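Local structure of globin protein (Ramazzottius varieornatus, 5ZIQ) at residues Phe21-Trp35 / Asn149-Thr161. The protein binds heme b as a hexacoordinated globin, its iron held from both sides by the protein, and may bind or carry oxygen. Numbering follows the deposited sequence. Where two conformers were deposited one is given.
Sequences FPLTARDKFSLVKSW and NMERIYKIWISWT. With EDO (1,2-ethanediol), chain I; SO4 (sulfate ion), chain F.
L31 wedges its two methyls between aromatic rings of helix 148-170. L31 CD2 sits over one face of the W157 indole, 3.7 Å from the centroid of its five-membered ring, while L31 CD1 presses on Y154 CE1 at 3.5 Å. With CG anti to the backbone N (chi1 170°), the L31 fork reaches both rings at once. I153 fills the middle, its CG2 against L23 CD1 at 3.7 Å and its CD1 against S30 CB. P22 CD makes a CH-pi contact over the five-membered ring of W160, and the edge of F21 is turned toward the face of its six-membered ring. At the other end, the Y154 hydroxyl and S34 OG share a 2.8 Å hydrogen bond.

The outer side is wetter. R152 grips D27 end-on, NH1 to OD2 at 2.9 Å and NH2 to OD1 at 3.0 Å, the carboxylate and guanidinium planes 43° apart. Ethanediol O1 also donates to D27 OD2, and a water joins D27 OD1, S30 OG and N149 ND2. An asparagine replacing D27 would probably cost R152 its charge partner and leave the guanidinium more mobile.

Segments 25-35 and 149-161, from globin helices A and H, cross at -98°; their solvent-shared ion pair likely stabilises the contact less than the apolar, largely aromatic side.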
loop_
_atom_site.group_PDB
_atom_site.type_symbol
_atom_site.label_atom_id
_atom_site.label_comp_id
_atom_site.label_asym_id
_atom_site.label_seq_id
_atom_site.Cartn_x
_atom_site.Cartn_y
_atom_site.Cartn_z
ATOM N N PHE A 21 11.188 14.558 2.524
ATOM C CA PHE A 21 10.197 13.684 3.141
ATOM C C PHE A 21 9.060 14.585 3.637
ATOM O O PHE A 21 9.328 15.627 4.192
ATOM C CB PHE A 21 10.841 12.913 4.295
ATOM C CG PHE A 21 9.979 11.801 4.823
ATOM C CD1 PHE A 21 9.784 10.655 4.066
ATOM C CD2 PHE A 21 9.323 11.928 6.033
ATOM C CE1 PHE A 21 8.963 9.619 4.536
ATOM C CE2 PHE A 21 8.486 10.907 6.509
ATOM C CZ PHE A 21 8.330 9.751 5.761
ATOM N N PRO A 22 7.786 14.188 3.409
ATOM C CA PRO A 22 6.704 15.156 3.677
ATOM C C PRO A 22 6.477 15.465 5.152
ATOM O O PRO A 22 6.091 16.569 5.496
ATOM C CB PRO A 22 5.473 14.474 3.055
ATOM C CG PRO A 22 5.814 13.001 3.022
ATOM C CD PRO A 22 7.282 12.974 2.725
ATOM N N LEU A 23 6.653 14.473 6.026
ATOM C CA LEU A 23 6.255 14.647 7.430
ATOM C C LEU A 23 7.285 15.382 8.263
ATOM O O LEU A 23 8.492 15.167 8.088
ATOM C CB LEU A 23 5.973 13.276 8.080
ATOM C CG LEU A 23 4.929 12.412 7.361
ATOM C CD1 LEU A 23 4.841 11.061 8.092
ATOM C CD2 LEU A 23 3.575 13.124 7.310
ATOM N N THR A 24 6.814 16.211 9.189
ATOM C CA THR A 24 7.709 16.797 10.194
ATOM C C THR A 24 8.319 15.696 11.045
ATOM O O THR A 24 7.828 14.563 11.018
ATOM C CB THR A 24 6.942 17.726 11.133
ATOM O OG1 THR A 24 5.972 16.948 11.859
ATOM C CG2 THR A 24 6.238 18.836 10.354
ATOM N N ALA A 25 9.355 16.018 11.830
ATOM C CA ALA A 25 9.955 14.988 12.688
ATOM C C ALA A 25 8.941 14.366 13.624
ATOM O O ALA A 25 8.925 13.133 13.789
ATOM C CB ALA A 25 11.151 15.549 13.461
ATOM N N ARG A 26 8.076 15.184 14.223
ATOM C CA ARG A 26 7.051 14.666 15.127
ATOM C C ARG A 26 6.073 13.740 14.396
ATOM O O ARG A 26 5.767 12.651 14.885
ATOM C CB ARG A 26 6.321 15.783 15.887
ATOM C CG ARG A 26 7.167 16.483 16.946
ATOM C CD ARG A 26 6.717 17.922 17.163
ATOM N NE ARG A 26 7.554 18.660 18.123
ATOM C CZ ARG A 26 8.796 19.111 17.898
ATOM N NH1 ARG A 26 9.437 19.777 18.854
ATOM N NH2 ARG A 26 9.412 18.908 16.734
ATOM N N ASP A 27 5.632 14.139 13.211
ATOM C CA ASP A 27 4.693 13.301 12.451
ATOM C C ASP A 27 5.340 12.017 11.935
ATOM O O ASP A 27 4.689 10.962 11.903
ATOM C CB ASP A 27 4.037 14.086 11.312
ATOM C CG ASP A 27 2.941 15.034 11.786
ATOM O OD1 ASP A 27 2.583 15.065 12.994
ATOM O OD2 ASP A 27 2.408 15.764 10.896
ATOM N N LYS A 28 6.613 12.106 11.565
ATOM C CA LYS A 28 7.360 10.931 11.142
ATOM C C LYS A 28 7.468 9.920 12.266
ATOM O O LYS A 28 7.281 8.732 12.031
ATOM C CB LYS A 28 8.735 11.314 10.619
ATOM C CG LYS A 28 9.562 10.150 10.085
ATOM C CD LYS A 28 10.865 10.627 9.451
ATOM C CE LYS A 28 11.798 11.313 10.430
ATOM N NZ LYS A 28 13.042 11.666 9.700
ATOM N N PHE A 29 7.763 10.380 13.487
ATOM C CA PHE A 29 7.832 9.442 14.598
ATOM C C PHE A 29 6.472 8.792 14.839
ATOM O O PHE A 29 6.412 7.572 15.065
ATOM C CB PHE A 29 8.331 10.137 15.873
ATOM C CG PHE A 29 8.471 9.198 17.039
ATOM C CD1 PHE A 29 9.418 8.175 16.996
ATOM C CD2 PHE A 29 7.636 9.309 18.154
ATOM C CE1 PHE A 29 9.568 7.298 18.073
ATOM C CE2 PHE A 29 7.780 8.442 19.234
ATOM C CZ PHE A 29 8.741 7.432 19.180
ATOM N N SER A 30 5.388 9.576 14.731
ATOM C CA SER A 30 4.027 9.024 14.899
ATOM C C SER A 30 3.749 7.932 13.854
ATOM O O SER A 30 3.179 6.874 14.169
ATOM C CB SER A 30 2.971 10.131 14.813
ATOM O OG SER A 30 3.053 11.000 15.935
ATOM N N LEU A 31 4.147 8.185 12.610
ATOM C CA LEU A 31 4.040 7.192 11.541
ATOM C C LEU A 31 4.803 5.898 11.876
ATOM O O LEU A 31 4.240 4.819 11.814
ATOM C CB LEU A 31 4.538 7.770 10.206
ATOM C CG LEU A 31 4.683 6.722 9.084
ATOM C CD1 LEU A 31 3.336 6.226 8.586
ATOM C CD2 LEU A 31 5.525 7.238 7.929
ATOM N N VAL A 32 6.083 6.027 12.224
ATOM C CA VAL A 32 6.920 4.866 12.510
ATOM C C VAL A 32 6.340 4.052 13.683
ATOM O O VAL A 32 6.281 2.818 13.602
ATOM C CB VAL A 32 8.394 5.295 12.720
ATOM C CG1 VAL A 32 9.261 4.136 13.207
ATOM C CG2 VAL A 32 8.948 5.858 11.422
ATOM N N LYS A 33 5.917 4.729 14.764
ATOM C CA LYS A 33 5.333 4.005 15.917
ATOM C C LYS A 33 4.053 3.277 15.543
ATOM O O LYS A 33 3.852 2.116 15.924
ATOM C CB LYS A 33 4.984 4.941 17.067
ATOM C CG LYS A 33 6.086 5.402 17.982
ATOM C CD LYS A 33 5.445 5.908 19.292
ATOM C CE LYS A 33 4.466 7.081 19.101
ATOM N NZ LYS A 33 4.155 7.803 20.372
ATOM N N SER A 34 3.172 3.963 14.817
ATOM C CA SER A 34 1.894 3.390 14.424
ATOM C C SER A 34 2.082 2.208 13.478
ATOM O O SER A 34 1.470 1.140 13.636
ATOM C CB SER A 34 1.045 4.465 13.755
ATOM O OG SER A 34 -0.141 3.902 13.258
ATOM N N TRP A 35 2.978 2.385 12.518
ATOM C CA TRP A 35 3.249 1.340 11.550
ATOM C C TRP A 35 3.840 0.110 12.216
ATOM O O TRP A 35 3.571 -0.998 11.765
ATOM C CB TRP A 35 4.192 1.822 10.444
ATOM C CG TRP A 35 4.266 0.838 9.337
ATOM C CD1 TRP A 35 5.192 -0.135 9.170
ATOM C CD2 TRP A 35 3.339 0.710 8.239
ATOM N NE1 TRP A 35 4.920 -0.857 8.036
ATOM C CE2 TRP A 35 3.793 -0.353 7.435
ATOM C CE3 TRP A 35 2.191 1.421 7.843
ATOM C CZ2 TRP A 35 3.127 -0.745 6.260
ATOM C CZ3 TRP A 35 1.542 1.053 6.671
ATOM C CH2 TRP A 35 2.003 -0.030 5.889
ATOM N N ASN A 149 -5.411 12.084 14.513
ATOM C CA ASN A 149 -4.049 12.498 14.197
ATOM C C ASN A 149 -3.375 11.520 13.229
ATOM O O ASN A 149 -2.731 11.929 12.237
ATOM C CB ASN A 149 -3.215 12.642 15.473
ATOM C CG ASN A 149 -1.862 13.283 15.221
ATOM O OD1 ASN A 149 -1.776 14.407 14.714
ATOM N ND2 ASN A 149 -0.795 12.565 15.545
ATOM N N MET A 150 -3.497 10.220 13.509
ATOM C CA MET A 150 -2.918 9.246 12.600
ATOM C C MET A 150 -3.569 9.250 11.229
ATOM O O MET A 150 -2.875 9.076 10.231
ATOM C CB MET A 150 -2.921 7.820 13.186
ATOM C CG MET A 150 -1.890 7.533 14.275
ATOM S SD MET A 150 -0.282 8.288 13.998
ATOM C CE MET A 150 0.229 7.645 12.409
ATOM N N GLU A 151 -4.888 9.423 11.179
ATOM C CA GLU A 151 -5.605 9.542 9.914
ATOM C C GLU A 151 -5.014 10.669 9.054
ATOM O O GLU A 151 -4.761 10.476 7.858
ATOM C CB GLU A 151 -7.100 9.802 10.160
ATOM C CG GLU A 151 -7.898 9.906 8.864
ATOM C CD GLU A 151 -9.402 9.968 9.066
ATOM O OE1 GLU A 151 -9.869 9.786 10.208
ATOM O OE2 GLU A 151 -10.122 10.193 8.067
ATOM N N ARG A 152 -4.809 11.823 9.674
ATOM C CA ARG A 152 -4.220 12.982 8.985
ATOM C C ARG A 152 -2.846 12.613 8.410
ATOM O O ARG A 152 -2.547 12.887 7.238
ATOM C CB ARG A 152 -4.090 14.165 9.951
ATOM C CG ARG A 152 -3.422 15.411 9.367
ATOM C CD ARG A 152 -3.198 16.464 10.446
ATOM N NE ARG A 152 -2.348 16.033 11.553
ATOM C CZ ARG A 152 -1.018 16.017 11.524
ATOM N NH1 ARG A 152 -0.342 16.443 10.468
ATOM N NH2 ARG A 152 -0.349 15.573 12.580
ATOM N N ILE A 153 -2.014 12.001 9.249
ATOM C CA ILE A 153 -0.626 11.681 8.854
ATOM C C ILE A 153 -0.620 10.625 7.751
ATOM O O ILE A 153 0.131 10.755 6.760
ATOM C CB ILE A 153 0.210 11.208 10.071
ATOM C CG1 ILE A 153 0.400 12.392 11.032
ATOM C CG2 ILE A 153 1.535 10.520 9.660
ATOM C CD1 ILE A 153 0.866 12.004 12.420
ATOM N N TYR A 154 -1.431 9.574 7.915
ATOM C CA TYR A 154 -1.496 8.545 6.873
ATOM C C TYR A 154 -1.974 9.094 5.536
ATOM O O TYR A 154 -1.445 8.704 4.501
ATOM C CB TYR A 154 -2.360 7.342 7.294
ATOM C CG TYR A 154 -1.619 6.329 8.164
ATOM C CD1 TYR A 154 -0.497 5.631 7.675
ATOM C CD2 TYR A 154 -2.049 6.059 9.477
ATOM C CE1 TYR A 154 0.178 4.706 8.478
ATOM C CE2 TYR A 154 -1.368 5.123 10.286
ATOM C CZ TYR A 154 -0.257 4.466 9.772
ATOM O OH TYR A 154 0.413 3.533 10.551
ATOM N N LYS A 155 -2.917 10.034 5.554
ATOM C CA LYS A 155 -3.416 10.598 4.298
ATOM C C LYS A 155 -2.270 11.343 3.593
ATOM O O LYS A 155 -2.107 11.189 2.379
ATOM C CB LYS A 155 -4.625 11.485 4.555
ATOM C CG LYS A 155 -5.907 10.688 4.788
ATOM C CD LYS A 155 -7.043 11.637 5.132
ATOM C CE LYS A 155 -8.359 10.882 5.307
ATOM N NZ LYS A 155 -9.458 11.778 5.759
ATOM N N ILE A 156 -1.453 12.088 4.354
ATOM C CA ILE A 156 -0.329 12.821 3.758
ATOM C C ILE A 156 0.703 11.854 3.183
ATOM O O ILE A 156 1.176 11.993 2.034
ATOM C CB ILE A 156 0.380 13.712 4.811
ATOM C CG1 ILE A 156 -0.576 14.821 5.293
ATOM C CG2 ILE A 156 1.680 14.303 4.238
ATOM C CD1 ILE A 156 -0.085 15.580 6.527
ATOM N N TRP A 157 1.075 10.877 4.001
ATOM C CA TRP A 157 2.157 9.976 3.626
ATOM C C TRP A 157 1.722 9.027 2.505
ATOM O O TRP A 157 2.467 8.816 1.543
ATOM C CB TRP A 157 2.645 9.220 4.869
ATOM C CG TRP A 157 3.702 8.189 4.574
ATOM C CD1 TRP A 157 5.037 8.402 4.401
ATOM C CD2 TRP A 157 3.488 6.794 4.443
ATOM N NE1 TRP A 157 5.681 7.203 4.182
ATOM C CE2 TRP A 157 4.750 6.195 4.195
ATOM C CE3 TRP A 157 2.343 5.979 4.510
ATOM C CZ2 TRP A 157 4.903 4.809 4.006
ATOM C CZ3 TRP A 157 2.495 4.598 4.331
ATOM C CH2 TRP A 157 3.771 4.033 4.068
ATOM N N ILE A 158 0.523 8.458 2.605
ATOM C CA ILE A 158 0.058 7.555 1.535
ATOM C C ILE A 158 -0.043 8.322 0.214
ATOM O O ILE A 158 0.388 7.803 -0.822
ATOM C CB ILE A 158 -1.280 6.867 1.897
ATOM C CG1 ILE A 158 -1.075 5.934 3.096
ATOM C CG2 ILE A 158 -1.840 6.082 0.707
ATOM C CD1 ILE A 158 -2.365 5.426 3.707
ATOM N N SER A 159 -0.580 9.545 0.254
ATOM C CA SER A 159 -0.651 10.389 -0.956
ATOM C C SER A 159 0.727 10.619 -1.576
ATOM O O SER A 159 0.899 10.482 -2.788
ATOM C CB SER A 159 -1.317 11.733 -0.657
ATOM O OG SER A 159 -2.695 11.543 -0.420
ATOM N N TRP A 160 1.706 10.926 -0.729
ATOM C CA TRP A 160 3.060 11.199 -1.195
ATOM C C TRP A 160 3.656 9.940 -1.843
ATOM O O TRP A 160 4.241 10.016 -2.937
ATOM C CB TRP A 160 3.899 11.702 -0.030
ATOM C CG TRP A 160 5.331 11.990 -0.366
ATOM C CD1 TRP A 160 5.847 13.186 -0.800
ATOM C CD2 TRP A 160 6.426 11.087 -0.279
ATOM N NE1 TRP A 160 7.208 13.069 -0.996
ATOM C CE2 TRP A 160 7.587 11.797 -0.674
ATOM C CE3 TRP A 160 6.550 9.736 0.102
ATOM C CZ2 TRP A 160 8.854 11.209 -0.712
ATOM C CZ3 TRP A 160 7.813 9.153 0.066
ATOM C CH2 TRP A 160 8.948 9.886 -0.341
ATOM N N THR A 161 3.489 8.776 -1.205
ATOM C CA THR A 161 3.970 7.537 -1.843
ATOM C C THR A 161 3.329 7.296 -3.205
ATOM O O THR A 161 4.030 6.886 -4.131
ATOM C CB THR A 161 3.801 6.255 -0.973
ATOM O OG1 THR A 161 2.411 5.926 -0.798
ATOM C CG2 THR A 161 4.466 6.435 0.373
HETATM C C1 EDO I . 3.468 17.248 7.707
HETATM O O1 EDO I . 3.994 16.743 8.943
HETATM C C2 EDO I . 2.234 18.118 7.920
HETATM O O2 EDO I . 2.480 19.333 8.639
HETATM S S SO4 F . 5.484 20.001 14.112
HETATM O O1 SO4 F . 4.641 20.331 15.280
HETATM O O2 SO4 F . 5.118 20.926 13.015
HETATM O O3 SO4 F . 6.897 20.243 14.463
HETATM O O4 SO4 F . 5.271 18.565 13.881
HETATM O O HOH W 1 2.083 13.510 15.350
#